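Local atomic coordinates of endoglucanase (Clostridium thermocellum, PDB entry 2E4T), a protein that hydrolyses internal beta-1,4-glucosidic bonds of cellulose and xyloglucan, this chain being the family 44 glycoside hydrolase part of a larger multidomain enzyme. Residues I14-E19 with F463-S468; T49-E54 with D159-Y164; L106-A111 with G180-N185; G370-A375 with I449-N454; G440-K445 with S467-T472. All coordinates share one frame; numbering follows the deposited sequence.

Contact 1 of 5, residues I14-E19 with F463-S468; sequences IDTSAE and FSIDSS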
# COMPACT_ATOMS: atom_id res chain seq x y z
N ILE A 14 22.28 -11.48 -14.26
CA ILE A 14 21.07 -12.19 -13.79
C ILE A 14 21.40 -13.67 -13.67
O ILE A 14 22.10 -14.23 -14.53
CB ILE A 14 19.93 -11.97 -14.78
CG1 ILE A 14 19.51 -10.51 -14.77
CG2 ILE A 14 18.74 -12.90 -14.51
CD1 ILE A 14 18.62 -10.08 -15.90
N ASP A 15 20.90 -14.31 -12.61
CA ASP A 15 21.02 -15.78 -12.49
C ASP A 15 19.64 -16.29 -12.17
O ASP A 15 19.11 -16.07 -11.06
CB ASP A 15 22.02 -16.14 -11.43
CG ASP A 15 22.19 -17.65 -11.24
OD1 ASP A 15 21.36 -18.42 -11.76
OD2 ASP A 15 23.16 -18.03 -10.54
N THR A 16 18.99 -16.89 -13.16
CA THR A 16 17.60 -17.31 -13.00
C THR A 16 17.42 -18.44 -12.00
O THR A 16 16.28 -18.71 -11.62
CB THR A 16 16.95 -17.71 -14.32
OG1 THR A 16 17.60 -18.88 -14.78
CG2 THR A 16 17.07 -16.64 -15.35
N SER A 17 18.52 -19.09 -11.59
CA SER A 17 18.42 -20.16 -10.60
C SER A 17 18.60 -19.69 -9.18
O SER A 17 18.45 -20.49 -8.25
CB SER A 17 19.42 -21.28 -10.91
OG SER A 17 20.74 -20.85 -10.53
N ALA A 18 19.02 -18.41 -8.98
CA ALA A 18 19.49 -17.95 -7.70
C ALA A 18 18.48 -16.98 -7.07
O ALA A 18 17.83 -16.16 -7.74
CB ALA A 18 20.81 -17.22 -7.84
N GLU A 19 18.41 -17.07 -5.73
CA GLU A 19 17.64 -16.11 -4.94
C GLU A 19 16.17 -16.12 -5.34
O GLU A 19 15.49 -15.10 -5.19
CB GLU A 19 18.23 -14.73 -4.91
CG GLU A 19 19.69 -14.80 -4.41
CD GLU A 19 20.44 -13.48 -4.45
OE1 GLU A 19 19.88 -12.41 -4.76
OE2 GLU A 19 21.66 -13.49 -4.18
N PHE A 463 24.22 -7.03 -20.59
CA PHE A 463 23.57 -8.11 -19.86
C PHE A 463 24.32 -9.41 -19.97
O PHE A 463 24.74 -9.80 -21.07
CB PHE A 463 22.16 -8.35 -20.41
CG PHE A 463 21.12 -7.36 -19.95
CD1 PHE A 463 20.29 -7.71 -18.89
CD2 PHE A 463 21.00 -6.09 -20.50
CE1 PHE A 463 19.29 -6.84 -18.43
CE2 PHE A 463 19.97 -5.24 -20.04
CZ PHE A 463 19.14 -5.65 -19.01
N SER A 464 24.43 -10.11 -18.83
CA SER A 464 24.96 -11.48 -18.80
C SER A 464 23.99 -12.29 -17.95
O SER A 464 23.73 -11.90 -16.78
CB SER A 464 26.35 -11.48 -18.14
OG SER A 464 27.27 -10.71 -18.85
N ILE A 465 23.44 -13.36 -18.50
CA ILE A 465 22.38 -14.13 -17.86
C ILE A 465 22.83 -15.58 -17.73
O ILE A 465 23.28 -16.19 -18.73
CB ILE A 465 21.10 -14.03 -18.67
CG1 ILE A 465 20.66 -12.57 -18.76
CG2 ILE A 465 20.00 -14.90 -18.05
CD1 ILE A 465 19.61 -12.30 -19.83
N ASP A 466 22.68 -16.15 -16.53
CA ASP A 466 22.81 -17.57 -16.31
C ASP A 466 21.41 -18.17 -16.22
O ASP A 466 20.66 -17.79 -15.31
CB ASP A 466 23.60 -17.80 -15.03
CG ASP A 466 25.05 -17.33 -15.11
OD1 ASP A 466 25.65 -17.20 -16.20
OD2 ASP A 466 25.62 -17.13 -14.03
N SER A 467 21.03 -19.07 -17.12
CA SER A 467 19.70 -19.66 -17.15
C SER A 467 19.72 -21.04 -17.65
O SER A 467 20.67 -21.39 -18.33
CB SER A 467 18.82 -18.86 -18.08
OG SER A 467 17.57 -19.51 -18.22
N SER A 468 18.68 -21.84 -17.39
CA SER A 468 18.64 -23.19 -17.99
C SER A 468 18.21 -23.16 -19.47
O SER A 468 18.24 -24.19 -20.15
CB SER A 468 17.75 -24.15 -17.20
OG SER A 468 16.39 -23.93 -17.52

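Contact 2 of 5, residues T49-E54 with D159-Y164; sequences TGYNWE and DEFVNY. With CA (calcium ion), chain C.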
# COMPACT_ATOMS: atom_id res chain seq x y z
N THR A 49 -12.79 6.34 8.93
CA THR A 49 -12.82 6.20 10.39
C THR A 49 -14.24 6.28 10.97
O THR A 49 -14.62 5.52 11.85
CB THR A 49 -11.90 7.27 11.01
OG1 THR A 49 -10.56 6.98 10.63
CG2 THR A 49 -12.06 7.31 12.54
N GLY A 50 -15.01 7.26 10.44
CA GLY A 50 -16.35 7.51 10.96
C GLY A 50 -17.47 6.97 10.08
O GLY A 50 -18.63 7.34 10.24
N TYR A 51 -17.12 6.10 9.11
CA TYR A 51 -18.11 5.49 8.23
C TYR A 51 -19.01 4.53 9.02
O TYR A 51 -18.53 3.65 9.73
CB TYR A 51 -17.38 4.70 7.12
CG TYR A 51 -18.31 3.84 6.28
CD1 TYR A 51 -19.22 4.42 5.39
CD2 TYR A 51 -18.32 2.45 6.44
CE1 TYR A 51 -20.08 3.63 4.65
CE2 TYR A 51 -19.20 1.66 5.71
CZ TYR A 51 -20.10 2.25 4.84
OH TYR A 51 -20.98 1.43 4.15
N ASN A 52 -20.34 4.71 8.84
CA ASN A 52 -21.34 3.89 9.51
C ASN A 52 -21.94 2.94 8.48
O ASN A 52 -22.69 3.36 7.61
CB ASN A 52 -22.41 4.80 10.09
CG ASN A 52 -23.48 4.05 10.85
OD1 ASN A 52 -23.66 2.85 10.67
ND2 ASN A 52 -24.19 4.79 11.71
N TRP A 53 -21.64 1.63 8.58
CA TRP A 53 -22.11 0.70 7.57
C TRP A 53 -23.65 0.59 7.54
O TRP A 53 -24.22 0.15 6.54
CB TRP A 53 -21.50 -0.70 7.78
CG TRP A 53 -22.11 -1.49 8.89
CD1 TRP A 53 -21.87 -1.38 10.23
CD2 TRP A 53 -23.05 -2.58 8.74
NE1 TRP A 53 -22.61 -2.32 10.94
CE2 TRP A 53 -23.33 -3.05 10.04
CE3 TRP A 53 -23.65 -3.20 7.64
CZ2 TRP A 53 -24.17 -4.16 10.25
CZ3 TRP A 53 -24.48 -4.29 7.85
CH2 TRP A 53 -24.72 -4.76 9.14
N GLU A 54 -24.30 0.95 8.66
CA GLU A 54 -25.76 0.77 8.69
C GLU A 54 -26.49 1.72 7.78
O GLU A 54 -27.55 1.38 7.26
CB GLU A 54 -26.28 0.94 10.12
CG GLU A 54 -25.65 -0.02 11.12
CD GLU A 54 -26.28 0.09 12.52
OE1 GLU A 54 -27.00 1.11 12.80
OE2 GLU A 54 -26.07 -0.83 13.35
N ASP A 159 -18.57 -6.81 14.07
CA ASP A 159 -18.73 -8.19 13.64
C ASP A 159 -20.01 -8.37 12.79
O ASP A 159 -20.01 -9.18 11.87
CB ASP A 159 -18.60 -9.19 14.80
CG ASP A 159 -19.62 -9.03 15.92
OD1 ASP A 159 -20.43 -8.10 15.97
OD2 ASP A 159 -19.53 -9.96 16.82
N GLU A 160 -21.07 -7.61 13.09
CA GLU A 160 -22.28 -7.69 12.32
C GLU A 160 -22.04 -7.17 10.88
O GLU A 160 -22.58 -7.72 9.91
CB GLU A 160 -23.40 -6.92 13.02
CG GLU A 160 -24.76 -7.18 12.37
CD GLU A 160 -25.89 -6.59 13.21
OE1 GLU A 160 -25.83 -5.36 13.55
OE2 GLU A 160 -26.83 -7.36 13.55
N PHE A 161 -21.22 -6.11 10.75
CA PHE A 161 -20.83 -5.59 9.43
C PHE A 161 -20.08 -6.69 8.65
O PHE A 161 -20.41 -6.99 7.48
CB PHE A 161 -19.97 -4.36 9.69
CG PHE A 161 -19.38 -3.60 8.51
CD1 PHE A 161 -19.80 -3.76 7.19
CD2 PHE A 161 -18.40 -2.66 8.81
CE1 PHE A 161 -19.20 -3.02 6.19
CE2 PHE A 161 -17.81 -1.90 7.80
CZ PHE A 161 -18.21 -2.08 6.50
N VAL A 162 -19.06 -7.29 9.27
CA VAL A 162 -18.32 -8.37 8.60
C VAL A 162 -19.27 -9.51 8.22
O VAL A 162 -19.19 -10.08 7.13
CB VAL A 162 -17.13 -8.83 9.45
CG1 VAL A 162 -16.45 -10.03 8.81
CG2 VAL A 162 -16.14 -7.68 9.60
N ASN A 163 -20.19 -9.87 9.14
CA ASN A 163 -21.13 -10.95 8.82
C ASN A 163 -21.96 -10.60 7.56
O ASN A 163 -22.23 -11.48 6.73
CB ASN A 163 -22.06 -11.17 10.03
CG ASN A 163 -23.06 -12.25 9.74
OD1 ASN A 163 -22.70 -13.45 9.70
ND2 ASN A 163 -24.32 -11.87 9.46
N TYR A 164 -22.39 -9.34 7.42
CA TYR A 164 -23.15 -8.94 6.24
C TYR A 164 -22.33 -9.18 4.96
O TYR A 164 -22.85 -9.69 3.94
CB TYR A 164 -23.56 -7.47 6.40
CG TYR A 164 -24.41 -6.96 5.26
CD1 TYR A 164 -25.79 -6.93 5.42
CD2 TYR A 164 -23.86 -6.46 4.07
CE1 TYR A 164 -26.63 -6.47 4.41
CE2 TYR A 164 -24.72 -6.00 3.07
CZ TYR A 164 -26.11 -6.03 3.23
OH TYR A 164 -26.89 -5.56 2.18
CA CA C . -27.38 0.23 15.13
O HOH W 1 -24.34 -2.94 13.43
O HOH W 2 -27.55 -2.00 15.92
O HOH W 3 -27.57 2.61 15.32

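Contact 3 of 5, residues L106-A111 with G180-N185; sequences LITLQA and GYSIDN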
# COMPACT_ATOMS: atom_id res chain seq x y z
N LEU A 106 -9.31 -4.83 0.49
CA LEU A 106 -9.00 -4.52 1.88
C LEU A 106 -9.99 -3.45 2.35
O LEU A 106 -10.04 -2.36 1.78
CB LEU A 106 -7.56 -3.98 1.95
CG LEU A 106 -7.12 -3.41 3.29
CD1 LEU A 106 -7.21 -4.46 4.39
CD2 LEU A 106 -5.69 -2.89 3.19
N ILE A 107 -10.83 -3.83 3.34
CA ILE A 107 -11.86 -2.92 3.85
C ILE A 107 -11.49 -2.43 5.25
O ILE A 107 -11.27 -3.23 6.16
CB ILE A 107 -13.23 -3.65 3.88
CG1 ILE A 107 -13.67 -4.06 2.48
CG2 ILE A 107 -14.29 -2.81 4.60
CD1 ILE A 107 -13.75 -2.95 1.45
N THR A 108 -11.50 -1.11 5.41
CA THR A 108 -11.26 -0.54 6.75
C THR A 108 -12.50 -0.68 7.61
O THR A 108 -13.63 -0.31 7.21
CB THR A 108 -10.85 0.90 6.62
OG1 THR A 108 -9.58 0.96 5.90
CG2 THR A 108 -10.63 1.55 7.99
N LEU A 109 -12.27 -1.18 8.82
CA LEU A 109 -13.26 -1.22 9.89
C LEU A 109 -12.94 -0.09 10.89
O LEU A 109 -11.86 0.47 10.93
CB LEU A 109 -13.24 -2.59 10.60
CG LEU A 109 -13.53 -3.77 9.66
CD1 LEU A 109 -13.40 -5.07 10.48
CD2 LEU A 109 -14.90 -3.65 9.01
N GLN A 110 -13.97 0.22 11.72
CA GLN A 110 -13.98 1.44 12.50
C GLN A 110 -13.62 1.15 13.97
O GLN A 110 -14.31 0.38 14.65
CB GLN A 110 -15.40 2.05 12.40
CG GLN A 110 -15.70 2.58 11.00
CD GLN A 110 -15.75 1.52 9.91
OE1 GLN A 110 -16.45 0.49 10.04
NE2 GLN A 110 -15.01 1.76 8.81
N ALA A 111 -12.54 1.78 14.43
CA ALA A 111 -12.02 1.53 15.75
C ALA A 111 -11.85 2.79 16.61
O ALA A 111 -11.63 2.68 17.81
CB ALA A 111 -10.70 0.74 15.73
N GLY A 180 -9.21 -8.94 3.35
CA GLY A 180 -8.57 -8.27 4.45
C GLY A 180 -9.40 -7.15 5.03
O GLY A 180 -10.21 -6.53 4.33
N TYR A 181 -9.16 -6.90 6.33
CA TYR A 181 -9.76 -5.79 7.03
C TYR A 181 -8.68 -5.04 7.76
O TYR A 181 -7.76 -5.63 8.35
CB TYR A 181 -10.81 -6.28 8.06
CG TYR A 181 -11.98 -6.98 7.40
CD1 TYR A 181 -13.00 -6.25 6.81
CD2 TYR A 181 -12.01 -8.37 7.29
CE1 TYR A 181 -14.08 -6.89 6.15
CE2 TYR A 181 -13.03 -9.01 6.62
CZ TYR A 181 -14.07 -8.27 6.03
OH TYR A 181 -15.11 -8.85 5.36
N SER A 182 -8.82 -3.70 7.77
CA SER A 182 -7.89 -2.83 8.49
C SER A 182 -8.50 -2.35 9.80
O SER A 182 -9.71 -2.05 9.86
CB SER A 182 -7.57 -1.61 7.61
OG SER A 182 -6.71 -0.66 8.21
N ILE A 183 -7.63 -2.23 10.81
CA ILE A 183 -8.02 -1.65 12.10
C ILE A 183 -7.98 -0.09 11.93
O ILE A 183 -7.03 0.59 12.29
CB ILE A 183 -7.11 -2.12 13.22
CG1 ILE A 183 -7.08 -3.66 13.29
CG2 ILE A 183 -7.65 -1.60 14.56
CD1 ILE A 183 -5.98 -4.25 14.04
N ASP A 184 -9.04 0.43 11.31
CA ASP A 184 -9.15 1.89 11.15
C ASP A 184 -7.97 2.44 10.32
O ASP A 184 -7.46 1.74 9.41
CB ASP A 184 -9.36 2.56 12.53
CG ASP A 184 -10.16 3.83 12.51
OD1 ASP A 184 -9.62 4.85 12.00
OD2 ASP A 184 -11.32 3.83 13.02
N ASN A 185 -7.64 3.69 10.58
CA ASN A 185 -6.72 4.44 9.73
C ASN A 185 -6.02 5.47 10.63
O ASN A 185 -6.66 6.23 11.33
CB ASN A 185 -7.55 5.24 8.69
CG ASN A 185 -6.64 5.99 7.72
OD1 ASN A 185 -5.87 5.35 6.94
ND2 ASN A 185 -6.65 7.31 7.80

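Contact 4 of 5, residues G370-A375 with I449-N454; sequences GGIAQA and ILLNKN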
# COMPACT_ATOMS: atom_id res chain seq x y z
N GLY A 370 8.06 10.53 -11.86
CA GLY A 370 7.09 9.84 -11.04
C GLY A 370 6.82 8.45 -11.54
O GLY A 370 6.56 7.51 -10.75
N GLY A 371 6.87 8.23 -12.86
CA GLY A 371 6.69 6.89 -13.43
C GLY A 371 7.88 5.98 -13.17
O GLY A 371 7.70 4.79 -12.84
N ILE A 372 9.09 6.50 -13.35
CA ILE A 372 10.27 5.71 -13.07
C ILE A 372 10.35 5.39 -11.58
O ILE A 372 10.61 4.23 -11.21
CB ILE A 372 11.54 6.40 -13.60
CG1 ILE A 372 11.47 6.49 -15.15
CG2 ILE A 372 12.78 5.64 -13.13
CD1 ILE A 372 12.62 7.30 -15.76
N ALA A 373 10.13 6.37 -10.72
CA ALA A 373 10.15 6.09 -9.28
C ALA A 373 9.09 5.04 -8.93
O ALA A 373 9.35 4.13 -8.12
CB ALA A 373 9.97 7.36 -8.46
N GLN A 374 7.87 5.18 -9.50
CA GLN A 374 6.82 4.19 -9.21
C GLN A 374 7.27 2.79 -9.62
O GLN A 374 7.09 1.81 -8.87
CB GLN A 374 5.55 4.59 -9.96
CG GLN A 374 4.41 3.57 -9.75
CD GLN A 374 3.91 3.56 -8.33
OE1 GLN A 374 4.14 4.48 -7.53
NE2 GLN A 374 3.17 2.50 -7.98
N ALA A 375 7.83 2.65 -10.85
CA ALA A 375 8.28 1.33 -11.29
C ALA A 375 9.38 0.81 -10.37
O ALA A 375 9.48 -0.41 -10.11
CB ALA A 375 8.74 1.41 -12.75
N ILE A 449 12.56 -5.72 -15.68
CA ILE A 449 12.25 -4.28 -15.66
C ILE A 449 13.57 -3.56 -15.54
O ILE A 449 14.39 -3.84 -14.65
CB ILE A 449 11.39 -3.92 -14.38
CG1 ILE A 449 10.03 -4.61 -14.38
CG2 ILE A 449 11.25 -2.44 -14.28
CD1 ILE A 449 9.20 -4.21 -15.50
N LEU A 450 13.82 -2.66 -16.50
CA LEU A 450 15.10 -1.97 -16.63
C LEU A 450 14.82 -0.47 -16.63
O LEU A 450 14.09 0.01 -17.52
CB LEU A 450 15.79 -2.39 -17.94
CG LEU A 450 17.10 -1.67 -18.23
CD1 LEU A 450 18.18 -1.98 -17.20
CD2 LEU A 450 17.56 -2.11 -19.64
N LEU A 451 15.33 0.22 -15.62
CA LEU A 451 15.04 1.66 -15.44
C LEU A 451 16.33 2.43 -15.63
O LEU A 451 17.32 2.22 -14.91
CB LEU A 451 14.47 1.91 -14.03
CG LEU A 451 13.27 1.03 -13.68
CD1 LEU A 451 12.76 1.35 -12.26
CD2 LEU A 451 12.14 1.21 -14.66
N ASN A 452 16.30 3.38 -16.59
CA ASN A 452 17.43 4.28 -16.79
C ASN A 452 17.11 5.61 -16.13
O ASN A 452 16.25 6.37 -16.64
CB ASN A 452 17.74 4.47 -18.25
CG ASN A 452 19.03 5.25 -18.44
OD1 ASN A 452 19.84 5.33 -17.51
ND2 ASN A 452 19.24 5.80 -19.64
N LYS A 453 17.78 5.88 -15.00
CA LYS A 453 17.61 7.11 -14.24
C LYS A 453 18.53 8.24 -14.74
O LYS A 453 18.48 9.34 -14.22
CB LYS A 453 17.83 6.86 -12.76
CG LYS A 453 16.84 5.90 -12.16
CD LYS A 453 17.07 5.68 -10.66
CE LYS A 453 18.12 4.67 -10.31
NZ LYS A 453 18.58 4.75 -8.86
N ASN A 454 19.38 7.95 -15.74
CA ASN A 454 20.24 8.99 -16.28
C ASN A 454 19.36 10.10 -16.84
O ASN A 454 18.48 9.84 -17.68
CB ASN A 454 21.12 8.34 -17.39
CG ASN A 454 22.35 9.07 -17.70
OD1 ASN A 454 22.39 10.30 -17.57
ND2 ASN A 454 23.35 8.32 -18.23

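Contact 5 of 5, residues G440-K445 with S467-T472; sequences GEDDSK and SSKNYT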
# COMPACT_ATOMS: atom_id res chain seq x y z
N GLY A 440 6.34 -18.84 -11.82
CA GLY A 440 6.39 -20.07 -11.04
C GLY A 440 7.81 -20.51 -10.85
O GLY A 440 8.65 -19.73 -10.37
N GLU A 441 8.06 -21.76 -11.23
CA GLU A 441 9.39 -22.32 -11.13
C GLU A 441 10.09 -22.40 -12.51
O GLU A 441 11.14 -23.08 -12.63
CB GLU A 441 9.35 -23.76 -10.51
CG GLU A 441 8.29 -23.90 -9.44
CD GLU A 441 8.36 -22.93 -8.26
OE1 GLU A 441 9.46 -22.51 -7.86
OE2 GLU A 441 7.28 -22.64 -7.68
N ASP A 442 9.50 -21.78 -13.53
CA ASP A 442 9.86 -22.02 -14.93
C ASP A 442 10.56 -20.81 -15.51
O ASP A 442 9.94 -19.74 -15.56
CB ASP A 442 8.57 -22.32 -15.71
CG ASP A 442 8.88 -22.98 -17.05
OD1 ASP A 442 9.94 -22.65 -17.64
OD2 ASP A 442 8.10 -23.82 -17.55
N ASP A 443 11.83 -20.94 -15.90
CA ASP A 443 12.58 -19.81 -16.46
C ASP A 443 12.48 -19.72 -17.99
O ASP A 443 13.22 -18.96 -18.62
CB ASP A 443 14.01 -19.75 -15.95
CG ASP A 443 14.84 -20.87 -16.36
OD1 ASP A 443 14.37 -21.73 -17.12
OD2 ASP A 443 16.03 -20.87 -15.93
N SER A 444 11.48 -20.38 -18.60
CA SER A 444 11.36 -20.30 -20.06
C SER A 444 11.17 -18.86 -20.55
O SER A 444 11.63 -18.52 -21.65
CB SER A 444 10.17 -21.15 -20.51
OG SER A 444 10.40 -22.50 -20.25
N LYS A 445 10.42 -18.05 -19.80
CA LYS A 445 10.28 -16.61 -20.11
C LYS A 445 10.86 -15.85 -18.93
O LYS A 445 10.48 -16.03 -17.77
CB LYS A 445 8.84 -16.24 -20.33
CG LYS A 445 8.21 -16.96 -21.50
CD LYS A 445 6.94 -16.27 -21.99
CE LYS A 445 6.30 -16.99 -23.21
NZ LYS A 445 4.93 -16.42 -23.43
N SER A 467 21.03 -19.07 -17.12
CA SER A 467 19.70 -19.66 -17.15
C SER A 467 19.72 -21.04 -17.65
O SER A 467 20.67 -21.39 -18.33
CB SER A 467 18.82 -18.86 -18.08
OG SER A 467 17.57 -19.51 -18.22
N SER A 468 18.68 -21.84 -17.39
CA SER A 468 18.64 -23.19 -17.99
C SER A 468 18.21 -23.16 -19.47
O SER A 468 18.24 -24.19 -20.15
CB SER A 468 17.75 -24.15 -17.20
OG SER A 468 16.39 -23.93 -17.52
N LYS A 469 17.86 -21.98 -19.96
CA LYS A 469 17.39 -21.79 -21.33
C LYS A 469 18.39 -20.95 -22.05
O LYS A 469 19.12 -20.17 -21.42
CB LYS A 469 16.06 -21.03 -21.29
CG LYS A 469 15.09 -21.71 -20.37
CD LYS A 469 14.55 -23.02 -20.98
CE LYS A 469 13.54 -23.77 -20.07
NZ LYS A 469 14.09 -24.11 -18.72
N ASN A 470 18.41 -21.09 -23.37
CA ASN A 470 19.21 -20.24 -24.23
C ASN A 470 18.28 -19.24 -24.94
O ASN A 470 17.57 -19.55 -25.88
CB ASN A 470 19.88 -21.11 -25.27
CG ASN A 470 20.93 -20.36 -26.01
OD1 ASN A 470 20.94 -20.33 -27.24
ND2 ASN A 470 21.83 -19.72 -25.27
N TYR A 471 18.21 -18.02 -24.41
CA TYR A 471 17.23 -17.03 -24.95
C TYR A 471 17.66 -16.51 -26.33
O TYR A 471 18.87 -16.33 -26.57
CB TYR A 471 17.10 -15.85 -23.96
CG TYR A 471 16.67 -16.30 -22.58
CD1 TYR A 471 15.40 -16.84 -22.39
CD2 TYR A 471 17.54 -16.21 -21.52
CE1 TYR A 471 15.01 -17.29 -21.09
CE2 TYR A 471 17.11 -16.65 -20.23
CZ TYR A 471 15.87 -17.19 -20.05
OH TYR A 471 15.51 -17.63 -18.78
N THR A 472 16.65 -16.32 -27.19
CA THR A 472 16.93 -15.88 -28.58
C THR A 472 16.19 -14.60 -29.00
O THR A 472 16.41 -14.06 -30.07
CB THR A 472 16.55 -16.98 -29.59
OG1 THR A 472 15.17 -17.29 -29.48
CG2 THR A 472 17.41 -18.19 -29.38

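Contact 1 of 5, residues I14-E19 with F463-S468
The carbonyl oxygen of I14 is gripped from the neighbouring strand by two donors: the backbone N of D466, 2.8 Å from I14 O in a nearly straight bond (170°), and the CA-H of I465, whose CA lies 3.3 Å from I14 O. The pairing continues on both sides, I14 N giving its hydrogen to S464 O and T16 N to D466 O, each at 2.9 Å. I14 and I465 share one face of the sheet, where CB of I14 meets CG1 of I465 at 4.1 Å. CG1 of I14 stands anti to the carbonyl carbon (chi1 -67°), and beyond it CD1 comes to the edge of the F463 ring, 4.2 Å from F463 CE1. I448 of strand 442-452 packs against both I14 and F463. D15 and D466 occupy the other face with their carboxylate planes 79° apart; D15 OD2 and D466 OD2, like charges, come within 4.4 Å. S17 N closes an Asx turn on D15 OD1 within the type I beta turn D15-A18, which interrupts strand 8-22. This is parallel strand pairing, here set in the otherwise antiparallel sheet of a beta-sandwich domain.

Contact 2 of 5, residues T49-E54 with D159-Y164
W53 and F161 are the centre of an aromatic cluster, completed by Y164, that joins the loop carrying the calcium ligand E54 to the helix 158-169 on the outside of the barrel. The indole and the phenyl ring are almost parallel, at 5°, yet offset so far that little of one lies over the other, and each covers the other's CB instead. W53 CB sits over the middle of the F161 ring, 3.5 Å from its centroid, and F161 CB returns the CH-pi contact 3.4 Å from the centroid of the W53 five-membered ring. With W53 CG between the backbone N and the carbonyl carbon (chi1 76°), the indole lies over F161 CA and CB. Its six-membered half leans obliquely on Y164, planes 56° apart, with W53 CZ3 3.6 Å from Y164 CB. E160 CG comes to the indole edge, 3.7 Å from W53 CZ2. Y51 crosses F161 at about a right angle, F161 CZ lying in the plane of the Y51 ring at its edge. On the indole face turned away from F161 lies E54 CG, and both carboxylate oxygens of E54 bind the calcium ion, which D150, D153 and Y155 also ligate. E160 OE2 pairs with K141, while one water donates to E54 OE2 at 2.7 Å and to E160 OE1 at 2.8 Å, and accepts a weak bond from W53 NE1 at 3.1 Å.

Contact 3 of 5, residues L106-A111 with G180-N185
I107 N binds G180 O at 2.9 Å, the first of the main-chain hydrogen bonds between two adjacent parallel strands of the TIM barrel; the axes of 106-109 and 180-183 approach to 4.4 Å, at 33°. S182 N then binds I107 O at 3.0 Å, and L109 N binds S182 O. Past the last regular pair, D184 N makes a weak bond to L109 O.

Apolar contacts form on both faces. On the face of I107, L109 and Y181, the tyrosine is approached obliquely by L109, with Y181 CB 3.7 Å from L109 CD1, and Y181 CD1 lies 3.9 Å from I107 CB; V218 of helix 204-221 packs on both L109 and Y181. On the barrel-interior face, L106 CG is anti to the backbone N (chi1 172°), and CD1 beyond it rests on the bare backbone of G180, 3.5 Å from G180 C. A methyl-to-carbonyl contact adds to this face, T108 CG2 lying 3.5 Å from D184 O.

The side-chain polar contacts centre on D184. Its OD2 accepts from A111 N at 2.8 Å through the anti lone pair, and also from A112 N. OD1 takes N185 N from the same segment, besides T49 OG1 and W190 NE1. With donors on both oxygens, this buried carboxylate is fixed in its rotation, and it ties together the loops leaving the two strands, at the C-terminal barrel end where TIM-barrel hydrolases carry their active sites.

Contact 4 of 5, residues G370-A375 with I449-N454
I372 and A375, three residues apart on one side of the helix, both meet the side chain of L451, and apolar contact carries the interface. L451 CB lies 4.2 Å from I372 CG2, while at the other end of the leucine its CD2 reaches A375 CB at 3.9 Å. The isoleucine and leucine side chains pass alongside each other, pointing opposite ways. L451 CG is anti to its carbonyl carbon (chi1 -53°), and its CD1 branch comes up against the helix backbone. In one of the two conformers of K453, its CG also touches I372 CG2 at 4.2 Å, where the two side chains cross. L507, L311 and A509 add further apolar surface around I372 and L451.

Methyl groups also meet carbonyl oxygens in both directions: L451 CD1 is 3.7 Å from I372 O, and I372 CD1 is 3.8 Å from N452 O. In the fold, this is where helix 368-384, on the outside of the TIM-like barrel between its strands 354-360 and 388-391, lies against strand 442-452 of the beta-sandwich domain. The axes of 370-375 and 449-452 run 9.3 Å apart at an angle of 140°, and no hydrogen bond links the segments.

Polar bonds instead shape each partner on its own. N452 turns away from the helix, and its OD1 receives N454 N at 3.2 Å, an Asx turn in which the donor stands well above the amide plane, 68° out of it. The same OD1 binds T459 OG1, and N452 ND2 binds P505 O. On the helix side, A375 O accepts from Y407 OH.

Contact 5 of 5, residues G440-K445 with S467-T472
D443 places its CG between the backbone N and the carbonyl carbon (chi1 65°), while K469 bends at chi2 (-73°) and chi4 (-57°), and its NZ comes to the end of D443 OD1. There it makes a salt bridge at 2.9 Å between K469 NZ and D443 OD1, nearly in line with the C-O bond, and NZ also gives a proton to S468 OG at 2.6 Å. The other oxygen, D443 OD2, receives S468 N at 3.2 Å on its syn side, somewhat out of the plane; T16 OG1 of strand 8-22 binds it as well. S467 OG accepts K469 N at 3.0 Å in an ST turn that shapes the loop around the carboxylate. Y471 approaches edge-on: its OH donates to D443 O at 2.7 Å in the carbonyl plane, and S444 O lies near the same ring edge, 3.6 Å from Y471 CE1. The loop after strand 459-466 is thus fastened where strand 442-452 turns its corner in the beta-sandwich domain. With the lysine ammonium and a backbone N-H divided between its two oxygens, the buried D443 carboxylate would be expected to stay ionised, and both oxygens are held, which limits its rotation.

The five contacts form two groups on opposite sides of the chain's centre. Contacts 2 and 3, centres 10 Å apart, belong to the barrel and meet at T49 OG1 and D184 OD1, 2.7 Å apart and probably hydrogen-bonded; contact 2 holds a calcium ligand, and the side chain of Q110 in contact 3 lies about 12 Å from the calcium ion. Contacts 1 and 5 share S467 and S468 in the beta sandwich, joined by T16 OG1 to D443 OD2 at 2.8 Å. Contact 4 ties this sandwich to the barrel, touching contact 1 through F463 and L450; its A375 side chain is about 11 Å from that of zinc ligand E401. Contacts 1 and 2 lie 49 Å apart, centre to centre.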